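Local coordinates for protein aminotransferase AspB (Helicobacter pylori 26695, PDB 3EZS) that probably acts as a pyridoxal 5'-phosphate-dependent transaminase of the class I and II family, moving amino groups between amino acids and keto acids, at residues H50-Y55 with T263-I268; A66-F71 with S240-G245; A112-F117 with L133-T138; V158-P163 with F188-D193; S230-A235 with L277-A282. One frame throughout, in Å; residues are numbered along the deposited sequence.

Interaction 1 of 5, residues H50-Y55 with T263-I268. With PO4 (phosphate ion), chain G.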
# COMPACT_ATOMS: atom_id res chain seq x y z
N HIS A 50 -3.78 -1.36 -21.77
CA HIS A 50 -4.39 -0.09 -22.13
C HIS A 50 -5.00 0.66 -20.94
O HIS A 50 -5.09 1.88 -20.96
CB HIS A 50 -5.47 -0.29 -23.21
CG HIS A 50 -6.59 -1.20 -22.78
ND1 HIS A 50 -7.77 -0.72 -22.24
CD2 HIS A 50 -6.71 -2.55 -22.81
CE1 HIS A 50 -8.55 -1.74 -21.94
NE2 HIS A 50 -7.93 -2.86 -22.27
N SER A 51 -5.41 -0.05 -19.89
CA SER A 51 -6.02 0.60 -18.71
C SER A 51 -5.02 1.29 -17.74
O SER A 51 -5.42 1.74 -16.65
CB SER A 51 -6.86 -0.41 -17.93
OG SER A 51 -6.05 -1.42 -17.35
N LEU A 52 -3.74 1.36 -18.12
CA LEU A 52 -2.69 2.00 -17.31
C LEU A 52 -2.91 3.49 -17.13
O LEU A 52 -2.38 4.08 -16.18
CB LEU A 52 -1.30 1.76 -17.92
CG LEU A 52 -0.64 0.39 -17.65
CD1 LEU A 52 0.71 0.27 -18.38
CD2 LEU A 52 -0.48 0.14 -16.16
N ASN A 53 -3.69 4.09 -18.01
CA ASN A 53 -4.01 5.51 -17.92
C ASN A 53 -5.16 5.84 -16.96
O ASN A 53 -5.49 7.00 -16.80
CB ASN A 53 -4.29 6.12 -19.30
CG ASN A 53 -5.57 5.59 -19.96
OD1 ASN A 53 -6.04 4.49 -19.68
ND2 ASN A 53 -6.12 6.38 -20.86
N ILE A 54 -5.74 4.84 -16.32
CA ILE A 54 -6.87 5.03 -15.40
C ILE A 54 -6.36 4.98 -13.96
O ILE A 54 -5.63 4.06 -13.58
CB ILE A 54 -7.95 3.93 -15.61
CG1 ILE A 54 -8.41 3.87 -17.08
CG2 ILE A 54 -9.14 4.13 -14.67
CD1 ILE A 54 -8.96 5.17 -17.64
N TYR A 55 -6.74 5.97 -13.16
CA TYR A 55 -6.33 6.02 -11.76
C TYR A 55 -7.15 4.94 -11.03
O TYR A 55 -8.37 5.03 -10.97
CB TYR A 55 -6.58 7.42 -11.17
CG TYR A 55 -5.78 7.71 -9.92
CD1 TYR A 55 -6.11 7.13 -8.68
CD2 TYR A 55 -4.69 8.59 -9.96
CE1 TYR A 55 -5.38 7.40 -7.52
CE2 TYR A 55 -3.95 8.87 -8.80
CZ TYR A 55 -4.29 8.27 -7.58
OH TYR A 55 -3.57 8.55 -6.43
N THR A 263 -3.39 0.83 -3.92
CA THR A 263 -4.09 0.57 -5.18
C THR A 263 -3.19 -0.14 -6.19
O THR A 263 -1.97 -0.19 -6.05
CB THR A 263 -4.65 1.87 -5.77
OG1 THR A 263 -3.56 2.75 -6.00
CG2 THR A 263 -5.64 2.54 -4.78
N SER A 264 -3.84 -0.70 -7.21
CA SER A 264 -3.18 -1.52 -8.21
C SER A 264 -3.75 -1.23 -9.61
O SER A 264 -4.93 -0.91 -9.74
CB SER A 264 -3.45 -2.98 -7.82
OG SER A 264 -2.59 -3.86 -8.49
N ALA A 265 -2.92 -1.36 -10.63
CA ALA A 265 -3.34 -1.18 -12.02
C ALA A 265 -4.58 -2.02 -12.37
O ALA A 265 -4.68 -3.18 -11.98
CB ALA A 265 -2.21 -1.56 -12.94
N ASN A 266 -5.50 -1.45 -13.14
CA ASN A 266 -6.70 -2.19 -13.54
C ASN A 266 -6.34 -3.47 -14.31
O ASN A 266 -7.06 -4.47 -14.27
CB ASN A 266 -7.66 -1.30 -14.35
CG ASN A 266 -8.36 -0.26 -13.49
OD1 ASN A 266 -8.05 -0.09 -12.31
ND2 ASN A 266 -9.33 0.44 -14.08
N ALA A 267 -5.20 -3.44 -15.00
CA ALA A 267 -4.71 -4.58 -15.74
C ALA A 267 -4.29 -5.68 -14.77
O ALA A 267 -4.51 -6.87 -15.05
CB ALA A 267 -3.55 -4.17 -16.62
N ILE A 268 -3.68 -5.29 -13.64
CA ILE A 268 -3.30 -6.26 -12.61
C ILE A 268 -4.56 -6.87 -11.98
O ILE A 268 -4.61 -8.08 -11.71
CB ILE A 268 -2.43 -5.62 -11.50
CG1 ILE A 268 -1.00 -5.32 -12.01
CG2 ILE A 268 -2.38 -6.52 -10.25
CD1 ILE A 268 -0.09 -6.56 -12.34
P PO4 G . -0.31 9.48 -7.38
O1 PO4 G . -0.21 8.54 -6.22
O2 PO4 G . -1.29 10.53 -6.98
O3 PO4 G . -0.73 8.77 -8.64
O4 PO4 G . 1.04 10.06 -7.58
O HOH W 1 -5.10 1.35 -14.11
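In this aminotransferase of the fold type I family, Ser51 and Asn266 meet where the loop leading to the dimer-shared phosphate pocket packs on the start of helix 266-277. No direct hydrogen bond joins the segments; a water does. It donates to Ser51 O at 2.6 Å and to Ile54 O, and accepts from Asn266 N at 3.0 Å, taking up the first N-H of the helix, just after Ala265 at the N-cap. Ser51 OG, hydrogen-bonded to His48 O, rests 3.4 Å from Asn266 CB. Leu52 CD2 touches Ala265 CB at 4.0 Å, while Ile54 and Asn266 cross at about a right angle, CG2 of the isoleucine lying 3.7 Å from ND2 of the amide. Beyond them Tyr55 reaches toward the second subunit, whose Ser230 and Arg239 hold a phosphate ion in what is probably the cofactor-phosphate site. Tyr55 OH gives phosphate O2 a weak 3.1 Å hydrogen bond, O2 lying in the plane of the ring at its edge.

Interaction 2 of 5, residues A66-F71 with S240-G245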
# COMPACT_ATOMS: atom_id res chain seq x y z
N ALA A 66 -16.57 -9.12 -6.96
CA ALA A 66 -17.51 -10.19 -7.31
C ALA A 66 -16.79 -11.52 -7.54
O ALA A 66 -17.25 -12.56 -7.08
CB ALA A 66 -18.34 -9.80 -8.54
N ALA A 67 -15.65 -11.51 -8.24
CA ALA A 67 -14.87 -12.74 -8.45
C ALA A 67 -14.37 -13.29 -7.11
O ALA A 67 -14.33 -14.51 -6.91
CB ALA A 67 -13.68 -12.49 -9.38
N GLN A 68 -13.99 -12.40 -6.19
CA GLN A 68 -13.53 -12.84 -4.88
C GLN A 68 -14.67 -13.44 -4.06
O GLN A 68 -14.49 -14.44 -3.35
CB GLN A 68 -12.83 -11.69 -4.16
CG GLN A 68 -11.48 -11.30 -4.80
CD GLN A 68 -10.79 -10.14 -4.11
OE1 GLN A 68 -11.45 -9.20 -3.66
NE2 GLN A 68 -9.46 -10.18 -4.04
N ARG A 69 -15.85 -12.82 -4.14
CA ARG A 69 -17.02 -13.35 -3.47
C ARG A 69 -17.40 -14.72 -4.05
O ARG A 69 -17.73 -15.64 -3.31
CB ARG A 69 -18.21 -12.39 -3.55
CG ARG A 69 -17.98 -11.08 -2.81
CD ARG A 69 -19.28 -10.33 -2.50
NE ARG A 69 -20.02 -9.96 -3.71
CZ ARG A 69 -19.76 -8.90 -4.47
NH1 ARG A 69 -18.76 -8.07 -4.18
NH2 ARG A 69 -20.49 -8.68 -5.54
N GLY A 70 -17.34 -14.85 -5.38
CA GLY A 70 -17.64 -16.13 -6.04
C GLY A 70 -16.74 -17.24 -5.53
O GLY A 70 -17.19 -18.35 -5.25
N PHE A 71 -15.45 -16.92 -5.41
CA PHE A 71 -14.47 -17.83 -4.82
C PHE A 71 -14.90 -18.30 -3.42
O PHE A 71 -14.89 -19.51 -3.13
CB PHE A 71 -13.07 -17.19 -4.73
CG PHE A 71 -12.14 -17.95 -3.83
CD1 PHE A 71 -11.62 -19.17 -4.22
CD2 PHE A 71 -11.83 -17.46 -2.57
CE1 PHE A 71 -10.83 -19.88 -3.38
CE2 PHE A 71 -11.03 -18.17 -1.74
CZ PHE A 71 -10.51 -19.38 -2.15
N SER A 240 -2.84 -9.49 -4.55
CA SER A 240 -4.29 -9.57 -4.42
C SER A 240 -4.70 -10.42 -3.22
O SER A 240 -4.26 -11.56 -3.05
CB SER A 240 -4.95 -10.13 -5.68
OG SER A 240 -6.36 -10.11 -5.53
N GLY A 241 -5.59 -9.85 -2.42
CA GLY A 241 -6.13 -10.50 -1.25
C GLY A 241 -7.45 -9.84 -0.94
O GLY A 241 -7.94 -9.00 -1.71
N PHE A 242 -8.05 -10.26 0.17
CA PHE A 242 -9.27 -9.68 0.66
C PHE A 242 -9.44 -9.92 2.15
O PHE A 242 -8.71 -10.70 2.77
CB PHE A 242 -10.51 -10.15 -0.15
CG PHE A 242 -10.84 -11.63 -0.04
CD1 PHE A 242 -11.61 -12.12 1.01
CD2 PHE A 242 -10.46 -12.51 -1.05
CE1 PHE A 242 -11.94 -13.48 1.09
CE2 PHE A 242 -10.79 -13.86 -0.98
CZ PHE A 242 -11.54 -14.34 0.09
N ILE A 243 -10.39 -9.19 2.71
CA ILE A 243 -10.81 -9.32 4.09
C ILE A 243 -12.34 -9.39 4.04
O ILE A 243 -12.98 -8.57 3.38
CB ILE A 243 -10.31 -8.18 4.99
CG1 ILE A 243 -10.77 -8.42 6.43
CG2 ILE A 243 -10.75 -6.82 4.48
CD1 ILE A 243 -10.05 -7.57 7.43
N ALA A 244 -12.90 -10.40 4.71
CA ALA A 244 -14.33 -10.65 4.72
C ALA A 244 -14.84 -10.88 6.14
O ALA A 244 -14.13 -11.42 7.00
CB ALA A 244 -14.65 -11.86 3.83
N GLY A 245 -16.08 -10.45 6.40
CA GLY A 245 -16.69 -10.62 7.72
C GLY A 245 -17.62 -9.49 8.10
O GLY A 245 -18.40 -9.03 7.27
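Gln68 NE2 donates to Gly241 O at 3.0 Å, tying helix 62-76 to strand 241-245 in the mixed sheet of the large domain of the aminotransferase fold. The bond is bent, with an angle of 139° at the hydrogen, and the nitrogen stands well above the carbonyl plane of Gly241. The other end of the amide is held too: OE1 is hydrogen-bonded to Ser87 OG on strand 85-88, the edge strand next to 241-245. One buried amide thus links the helix to two adjacent strands, and its two bonds fix which way round it is turned. The chain is extended beyond CG, CD lying trans (chi2 179°). Helix and strand axes come within 10.0 Å, and the long Gln68 spans that gap.

On its way Gln68 slides past Phe242 in the opposite direction, amide and ring planes 62° apart; CD lies 3.9 Å from Phe242 CD2 and OE1 sits 3.8 Å from Phe242 CB. One helical turn further on, Phe71 crosses Phe242 at about a right angle. Trp276 of helix 266-277 meets both phenylalanine rings, and its NE1 is hydrogen-bonded to Ser240 OG, so a third element closes this buried aromatic cluster. Within it, Phe71 CD2 approaches the edge of the Phe242 ring, 4.1 Å from CE2.

Interaction 3 of 5, residues A112-F117 with L133-T138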
# COMPACT_ATOMS: atom_id res chain seq x y z
N ALA A 112 -3.81 -10.33 21.04
CA ALA A 112 -3.37 -11.71 21.29
C ALA A 112 -3.07 -12.38 19.96
O ALA A 112 -3.77 -12.16 18.98
CB ALA A 112 -4.41 -12.52 22.05
N TYR A 113 -1.98 -13.14 19.92
CA TYR A 113 -1.63 -13.92 18.73
C TYR A 113 -0.76 -15.11 19.14
O TYR A 113 -0.16 -15.08 20.22
CB TYR A 113 -0.99 -13.07 17.62
CG TYR A 113 0.16 -12.17 18.05
CD1 TYR A 113 -0.08 -10.89 18.55
CD2 TYR A 113 1.49 -12.57 17.90
CE1 TYR A 113 0.96 -10.06 18.92
CE2 TYR A 113 2.53 -11.73 18.27
CZ TYR A 113 2.27 -10.49 18.78
OH TYR A 113 3.30 -9.65 19.15
N PRO A 114 -0.68 -16.16 18.30
CA PRO A 114 0.11 -17.32 18.73
C PRO A 114 1.63 -17.09 18.71
O PRO A 114 2.12 -16.07 18.21
CB PRO A 114 -0.29 -18.42 17.73
CG PRO A 114 -1.41 -17.86 16.91
CD PRO A 114 -1.27 -16.38 16.96
N ASN A 115 2.35 -18.04 19.31
CA ASN A 115 3.81 -18.03 19.38
C ASN A 115 4.26 -19.48 19.12
O ASN A 115 3.94 -20.37 19.90
CB ASN A 115 4.25 -17.48 20.75
CG ASN A 115 5.76 -17.42 20.93
OD1 ASN A 115 6.53 -17.42 19.96
ND2 ASN A 115 6.19 -17.34 22.20
N PRO A 116 5.01 -19.73 18.04
CA PRO A 116 5.59 -18.83 17.04
C PRO A 116 4.59 -18.21 16.08
O PRO A 116 3.42 -18.64 16.03
CB PRO A 116 6.64 -19.70 16.33
CG PRO A 116 6.24 -21.11 16.59
CD PRO A 116 5.30 -21.15 17.76
N PHE A 117 5.05 -17.20 15.33
CA PHE A 117 4.20 -16.43 14.45
C PHE A 117 4.90 -15.74 13.28
O PHE A 117 6.09 -15.50 13.32
CB PHE A 117 3.51 -15.33 15.27
CG PHE A 117 4.49 -14.44 16.04
CD1 PHE A 117 4.92 -14.79 17.31
CD2 PHE A 117 4.97 -13.27 15.47
CE1 PHE A 117 5.82 -13.99 18.00
CE2 PHE A 117 5.87 -12.46 16.16
CZ PHE A 117 6.30 -12.83 17.42
N LEU A 133 -0.18 -10.44 23.90
CA LEU A 133 -0.40 -11.63 24.72
C LEU A 133 -0.11 -12.79 23.80
O LEU A 133 -0.86 -13.04 22.85
CB LEU A 133 -1.84 -11.70 25.22
CG LEU A 133 -2.24 -10.81 26.38
CD1 LEU A 133 -3.75 -10.94 26.62
CD2 LEU A 133 -1.46 -11.17 27.64
N LEU A 134 0.99 -13.49 24.05
CA LEU A 134 1.44 -14.56 23.17
C LEU A 134 0.87 -15.91 23.60
O LEU A 134 0.96 -16.28 24.76
CB LEU A 134 2.96 -14.60 23.14
CG LEU A 134 3.69 -13.38 22.58
CD1 LEU A 134 5.20 -13.63 22.57
CD2 LEU A 134 3.24 -13.02 21.18
N MSE A 135 0.26 -16.62 22.65
CA MSE A 135 -0.36 -17.92 22.94
C MSE A 135 0.57 -18.98 22.42
O MSE A 135 0.54 -19.26 21.21
CB MSE A 135 -1.74 -18.01 22.25
CG MSE A 135 -2.76 -17.06 22.84
SE MSE A 135 -4.49 -17.04 21.90
CE MSE A 135 -3.94 -16.56 20.09
N PRO A 136 1.37 -19.61 23.31
CA PRO A 136 2.33 -20.55 22.75
C PRO A 136 1.68 -21.78 22.10
O PRO A 136 0.62 -22.24 22.55
CB PRO A 136 3.19 -20.96 23.95
CG PRO A 136 2.77 -20.06 25.10
CD PRO A 136 1.41 -19.58 24.79
N LEU A 137 2.32 -22.26 21.03
CA LEU A 137 1.93 -23.47 20.33
C LEU A 137 3.06 -24.47 20.56
O LEU A 137 4.15 -24.33 19.99
CB LEU A 137 1.78 -23.21 18.84
CG LEU A 137 0.83 -22.10 18.39
CD1 LEU A 137 0.95 -21.94 16.84
CD2 LEU A 137 -0.59 -22.38 18.84
N THR A 138 2.83 -25.46 21.43
CA THR A 138 3.84 -26.47 21.74
C THR A 138 3.19 -27.85 21.72
O THR A 138 1.98 -27.96 21.72
CB THR A 138 4.51 -26.22 23.13
OG1 THR A 138 3.59 -26.53 24.20
CG2 THR A 138 5.00 -24.79 23.26
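Leu134 lies alongside Tyr113, both pointing the same way, and presses CD2 against the ring at 3.3 Å from CE2, a tight fit. The same CE2 lies over the centre of one face of the Phe117 ring, 3.8 Å above its plane; Leu134 CD2 also touches Phe117 CE1. The phenol OH is hydrogen-bonded to Ser132 OG. On this face Asn115 continues the row, its ND2 3.9 Å from Leu134 CD1 and hydrogen-bonded to Arg342 O.

The two strands are the parallel pair of a beta-alpha-beta unit whose helix is 120-127, with strand 131-136 outermost in the large sheet of this chain. Tyr113 and Asn115 each use both N and O: Tyr113 N bonds Leu133 O, Met135 N bonds Tyr113 O, Asn115 N bonds Met135 O, and Leu137 N closes on Asn115 O at 2.7 Å, the carbonyl of the cis peptide into Pro116.

On the face of Ala112 and Pro114, the selenomethionine Met135 bends at its last torsion (chi3 -58°), bringing CE to 3.6 Å from Tyr113 C and 4.1 Å from Pro114 CD. Leu137 CD1 rests against Pro114 CB at 3.8 Å.

Interaction 4 of 5, residues V158-P163 with F188-D193. With EDO (1,2-ethanediol), chain D; EDO (1,2-ethanediol), chain F.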
# COMPACT_ATOMS: atom_id res chain seq x y z
N VAL A 158 -7.95 -10.59 18.82
CA VAL A 158 -7.26 -11.87 18.79
C VAL A 158 -7.04 -12.25 17.32
O VAL A 158 -7.98 -12.22 16.51
CB VAL A 158 -8.03 -13.01 19.48
CG1 VAL A 158 -7.27 -14.35 19.31
CG2 VAL A 158 -8.27 -12.67 20.95
N ILE A 159 -5.80 -12.59 17.00
CA ILE A 159 -5.41 -13.01 15.65
C ILE A 159 -5.02 -14.47 15.68
O ILE A 159 -4.09 -14.85 16.39
CB ILE A 159 -4.19 -12.23 15.12
CG1 ILE A 159 -4.45 -10.72 15.12
CG2 ILE A 159 -3.84 -12.69 13.71
CD1 ILE A 159 -3.23 -9.89 14.78
N LEU A 160 -5.77 -15.30 14.95
CA LEU A 160 -5.44 -16.70 14.78
C LEU A 160 -4.86 -16.84 13.38
O LEU A 160 -5.03 -15.95 12.52
CB LEU A 160 -6.68 -17.58 14.93
CG LEU A 160 -7.48 -17.48 16.24
CD1 LEU A 160 -8.80 -18.25 16.09
CD2 LEU A 160 -6.67 -17.96 17.45
N ASN A 161 -4.17 -17.96 13.15
CA ASN A 161 -3.59 -18.27 11.86
C ASN A 161 -3.79 -19.76 11.64
O ASN A 161 -2.96 -20.57 12.07
CB ASN A 161 -2.11 -17.89 11.85
CG ASN A 161 -1.42 -18.17 10.52
OD1 ASN A 161 -0.20 -18.43 10.48
ND2 ASN A 161 -2.17 -18.10 9.42
N SER A 162 -4.88 -20.12 10.95
CA SER A 162 -5.24 -21.52 10.73
C SER A 162 -5.70 -21.78 9.29
O SER A 162 -6.73 -21.26 8.88
CB SER A 162 -6.35 -21.88 11.69
OG SER A 162 -6.72 -23.23 11.56
N PRO A 163 -4.95 -22.63 8.53
CA PRO A 163 -3.71 -23.34 8.89
C PRO A 163 -2.57 -22.41 9.28
O PRO A 163 -2.47 -21.28 8.77
CB PRO A 163 -3.38 -24.14 7.63
CG PRO A 163 -4.69 -24.27 6.90
CD PRO A 163 -5.41 -22.99 7.18
N PHE A 188 -14.64 -9.02 22.05
CA PHE A 188 -13.35 -8.67 21.42
C PHE A 188 -13.43 -9.01 19.92
O PHE A 188 -14.31 -9.76 19.50
CB PHE A 188 -12.12 -9.29 22.09
CG PHE A 188 -12.13 -10.78 22.15
CD1 PHE A 188 -11.74 -11.53 21.05
CD2 PHE A 188 -12.46 -11.44 23.33
CE1 PHE A 188 -11.73 -12.92 21.11
CE2 PHE A 188 -12.45 -12.84 23.41
CZ PHE A 188 -12.07 -13.58 22.29
N ILE A 189 -12.53 -8.42 19.14
CA ILE A 189 -12.46 -8.63 17.71
C ILE A 189 -11.59 -9.86 17.45
O ILE A 189 -10.51 -9.99 18.02
CB ILE A 189 -11.90 -7.40 16.97
CG1 ILE A 189 -12.74 -6.15 17.26
CG2 ILE A 189 -11.77 -7.69 15.44
CD1 ILE A 189 -14.23 -6.34 17.04
N LEU A 190 -12.08 -10.75 16.59
CA LEU A 190 -11.41 -12.00 16.27
C LEU A 190 -11.13 -12.12 14.77
O LEU A 190 -12.05 -12.04 13.98
CB LEU A 190 -12.31 -13.18 16.68
CG LEU A 190 -11.79 -14.61 16.43
CD1 LEU A 190 -10.55 -14.93 17.29
CD2 LEU A 190 -12.91 -15.60 16.69
N ILE A 191 -9.88 -12.34 14.41
CA ILE A 191 -9.47 -12.47 13.01
C ILE A 191 -8.75 -13.79 12.78
O ILE A 191 -7.99 -14.24 13.63
CB ILE A 191 -8.42 -11.37 12.63
CG1 ILE A 191 -9.04 -9.97 12.69
CG2 ILE A 191 -7.83 -11.61 11.24
CD1 ILE A 191 -7.95 -8.87 12.56
N ASN A 192 -8.97 -14.42 11.63
CA ASN A 192 -8.16 -15.56 11.24
C ASN A 192 -7.42 -15.21 9.94
O ASN A 192 -8.02 -14.78 8.96
CB ASN A 192 -8.98 -16.84 11.07
CG ASN A 192 -8.10 -18.09 10.86
OD1 ASN A 192 -6.96 -18.14 11.31
ND2 ASN A 192 -8.65 -19.09 10.18
N ASP A 193 -6.10 -15.32 9.99
CA ASP A 193 -5.24 -15.19 8.83
C ASP A 193 -5.42 -16.52 8.10
O ASP A 193 -4.84 -17.53 8.50
CB ASP A 193 -3.81 -14.97 9.29
CG ASP A 193 -2.79 -15.00 8.16
OD1 ASP A 193 -3.13 -15.36 7.02
OD2 ASP A 193 -1.62 -14.68 8.45
C1 EDO D . -3.38 -22.83 15.22
O1 EDO D . -4.25 -22.92 14.08
C2 EDO D . -3.58 -21.47 15.88
O2 EDO D . -3.57 -20.44 14.90
C1 EDO F . 2.35 -16.42 6.57
O1 EDO F . 1.99 -16.00 5.25
C2 EDO F . 1.25 -16.00 7.56
O2 EDO F . 0.23 -16.97 7.79
O HOH W 2 -3.90 -19.71 7.05
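Val158 and Phe188 pack closely at one end of this parallel strand pair, whereas the other end, around Asn161 and Asp193, is polar and, though also buried, admits a water and two ethanediols, probably from the crystallisation liquor. Strands 157-160 and 189-193 belong to a beta-alpha-beta unit, and helix 173-186 covers the packed face. There Val158 CG2 meets Phe188 CE1 at 3.5 Å, and Leu190 CD1 wedges against both Val158 CB and Leu160 CD1, with Trp179 of the helix touching Val158, Leu160 and Leu190. Nearly straight backbone bonds run beneath, among them Leu160 N to Ile191 O at 2.8 Å.

Past Leu160 side-chain amides take over the pairing. Asn192 matches the backbone of Ser162 with two bonds: its OD1 accepts from Ser162 N at 2.9 Å on an in-plane lone pair, and its ND2 donates to Ser162 O at 3.2 Å. Asn161 ND2 donates to Asp193 O at 2.9 Å, the acceptor lying in the amide plane. A water bridges Asp193 O and Pro163 O, and one ethanediol accepts from Asn161 N.

Asp193 OD2 bonds Tyr121 OH, and OD1 takes Cys195 N. As in related fold type I enzymes, this aspartate probably faces the pyridine nitrogen of the cofactor; those two bonds would then hold its carboxylate, and Asn161 its backbone carbonyl.

Interaction 5 of 5, residues S230-A235 with L277-A282. With PO4 (phosphate ion), chain C.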
# COMPACT_ATOMS: atom_id res chain seq x y z
N SER A 230 -1.58 -15.21 -3.39
CA SER A 230 -0.17 -15.48 -3.62
C SER A 230 0.24 -16.93 -3.70
O SER A 230 0.96 -17.30 -4.62
CB SER A 230 0.67 -14.77 -2.56
OG SER A 230 0.38 -13.38 -2.57
N LYS A 231 -0.19 -17.73 -2.73
CA LYS A 231 0.20 -19.15 -2.66
C LYS A 231 -0.69 -20.02 -3.52
O LYS A 231 -0.22 -20.90 -4.25
CB LYS A 231 0.25 -19.63 -1.21
CG LYS A 231 1.46 -19.03 -0.48
CD LYS A 231 1.22 -18.94 1.00
CE LYS A 231 2.44 -18.34 1.70
NZ LYS A 231 2.96 -17.09 1.07
N ARG A 232 -1.98 -19.73 -3.45
CA ARG A 232 -3.00 -20.43 -4.22
C ARG A 232 -2.70 -20.48 -5.71
O ARG A 232 -2.89 -21.54 -6.33
CB ARG A 232 -4.34 -19.70 -4.02
CG ARG A 232 -5.49 -20.26 -4.79
CD ARG A 232 -6.76 -19.46 -4.57
NE ARG A 232 -7.88 -20.15 -5.20
CZ ARG A 232 -8.34 -19.94 -6.44
NH1 ARG A 232 -7.84 -19.00 -7.24
NH2 ARG A 232 -9.34 -20.68 -6.88
N SER A 233 -2.26 -19.36 -6.29
CA SER A 233 -2.09 -19.27 -7.74
C SER A 233 -0.68 -19.03 -8.23
O SER A 233 -0.49 -18.72 -9.39
CB SER A 233 -3.00 -18.16 -8.26
OG SER A 233 -4.34 -18.31 -7.78
N SER A 234 0.32 -19.19 -7.37
CA SER A 234 1.73 -18.91 -7.72
C SER A 234 1.85 -17.57 -8.47
O SER A 234 2.53 -17.46 -9.52
CB SER A 234 2.34 -20.03 -8.55
OG SER A 234 2.31 -21.27 -7.86
N ALA A 235 1.18 -16.57 -7.91
CA ALA A 235 1.13 -15.22 -8.46
C ALA A 235 1.25 -14.16 -7.36
O ALA A 235 0.38 -13.30 -7.28
CB ALA A 235 -0.20 -15.02 -9.21
N LEU A 277 -11.47 -16.47 -10.44
CA LEU A 277 -12.57 -17.15 -11.11
C LEU A 277 -12.31 -18.64 -11.40
O LEU A 277 -13.25 -19.41 -11.59
CB LEU A 277 -12.88 -16.46 -12.45
CG LEU A 277 -13.54 -15.09 -12.52
CD1 LEU A 277 -13.30 -14.39 -13.88
CD2 LEU A 277 -15.04 -15.19 -12.21
N ASP A 278 -11.04 -19.04 -11.45
CA ASP A 278 -10.66 -20.40 -11.82
C ASP A 278 -10.13 -21.23 -10.66
O ASP A 278 -9.33 -20.72 -9.83
CB ASP A 278 -9.56 -20.34 -12.88
CG ASP A 278 -9.09 -21.71 -13.29
OD1 ASP A 278 -9.88 -22.45 -13.89
OD2 ASP A 278 -7.92 -22.04 -13.02
N ASP A 279 -10.56 -22.49 -10.60
CA ASP A 279 -10.12 -23.44 -9.57
C ASP A 279 -9.12 -24.49 -10.06
O ASP A 279 -8.41 -25.08 -9.27
CB ASP A 279 -11.34 -24.17 -8.98
CG ASP A 279 -12.24 -23.24 -8.15
OD1 ASP A 279 -11.77 -22.20 -7.67
OD2 ASP A 279 -13.41 -23.57 -7.99
N ARG A 280 -9.05 -24.69 -11.37
CA ARG A 280 -8.20 -25.70 -11.96
C ARG A 280 -6.75 -25.52 -11.66
O ARG A 280 -6.11 -26.45 -11.18
CB ARG A 280 -8.37 -25.72 -13.47
CG ARG A 280 -9.71 -26.20 -13.90
CD ARG A 280 -9.93 -25.95 -15.37
NE ARG A 280 -11.25 -26.44 -15.73
CZ ARG A 280 -11.88 -26.18 -16.86
NH1 ARG A 280 -11.34 -25.41 -17.81
NH2 ARG A 280 -13.09 -26.69 -17.04
N HIS A 281 -6.24 -24.32 -11.94
CA HIS A 281 -4.83 -24.05 -11.68
C HIS A 281 -4.49 -24.17 -10.18
O HIS A 281 -3.42 -24.64 -9.84
CB HIS A 281 -4.42 -22.69 -12.24
CG HIS A 281 -4.82 -21.54 -11.36
ND1 HIS A 281 -6.11 -21.09 -11.27
CD2 HIS A 281 -4.09 -20.77 -10.52
CE1 HIS A 281 -6.17 -20.09 -10.42
NE2 HIS A 281 -4.96 -19.86 -9.95
N ALA A 282 -5.40 -23.77 -9.29
CA ALA A 282 -5.17 -23.85 -7.84
C ALA A 282 -4.99 -25.29 -7.43
O ALA A 282 -4.07 -25.64 -6.66
CB ALA A 282 -6.33 -23.22 -7.06
P PO4 C . 0.71 -11.89 0.82
O1 PO4 C . -0.77 -12.01 0.56
O2 PO4 C . 1.06 -10.48 1.18
O3 PO4 C . 1.46 -12.24 -0.41
O4 PO4 C . 1.05 -12.75 1.99
O HOH W 3 -3.61 -23.81 -4.84
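One face of the Arg232 guanidinium is covered by Ala282 CB, 3.7 Å above its plane and offset toward the rim, while Asp279 OD1 meets its edge in plane. That edge contact is a salt bridge, NH2 to OD1 at 3.0 Å, with the carboxylate turned 79° from the guanidinium; Asp279 OD2 forms a second salt bridge, with Arg74. NH2 also donates to Asp278 O at 3.0 Å. The ring of His281 stands almost perpendicular to the guanidinium, CE1 3.8 Å from Arg232 NH1. Polar partners grip the imidazole at both nitrogens: NE2 shares a 2.7 Å hydrogen bond with Ser233 OG, and ND1 donates to the anti lone pair of Asp278 OD2 at 2.7 Å. The same oxygen accepts from His281 N, so Asp278 caps helix 280-299 and fixes the ring in one stroke. A water links Arg232 O to Ala282 O.

Arg232 is extended from CG to NE, which carries it between several elements: NE forms a salt bridge with Glu198, NH1 bonds Ala275 O near the end of helix 266-277, and Phe71 of helix 62-76 packs beside it. The loop between strands 223-228 and 241-245 is thereby held to the junction of helices 266-277 and 280-299, with Phe40 of helix 39-46 against His281.

Interactions 3 and 4 are adjacent in the large sheet, their centres about 11 Å apart, with Ala112 O 2.9 Å from Ile159 N between the neighbouring strands. Interaction 2 reaches the same sheet, its centre about 17 Å from that of interaction 4. It touches interaction 5 through Phe71 CE1 and Arg232 NE, 3.5 Å apart; their centres are about 13 Å apart. The phosphate ion at Ser230 OG in interaction 5 marks the probable cofactor-phosphate site, and an equivalent ion of the second subunit is met by Tyr55 in interaction 1. Lys231 NZ is hydrogen-bonded to Tyr55 OH of the second subunit, so interactions 1 and 5, about 21 Å apart by centres within one chain, join across the dimer.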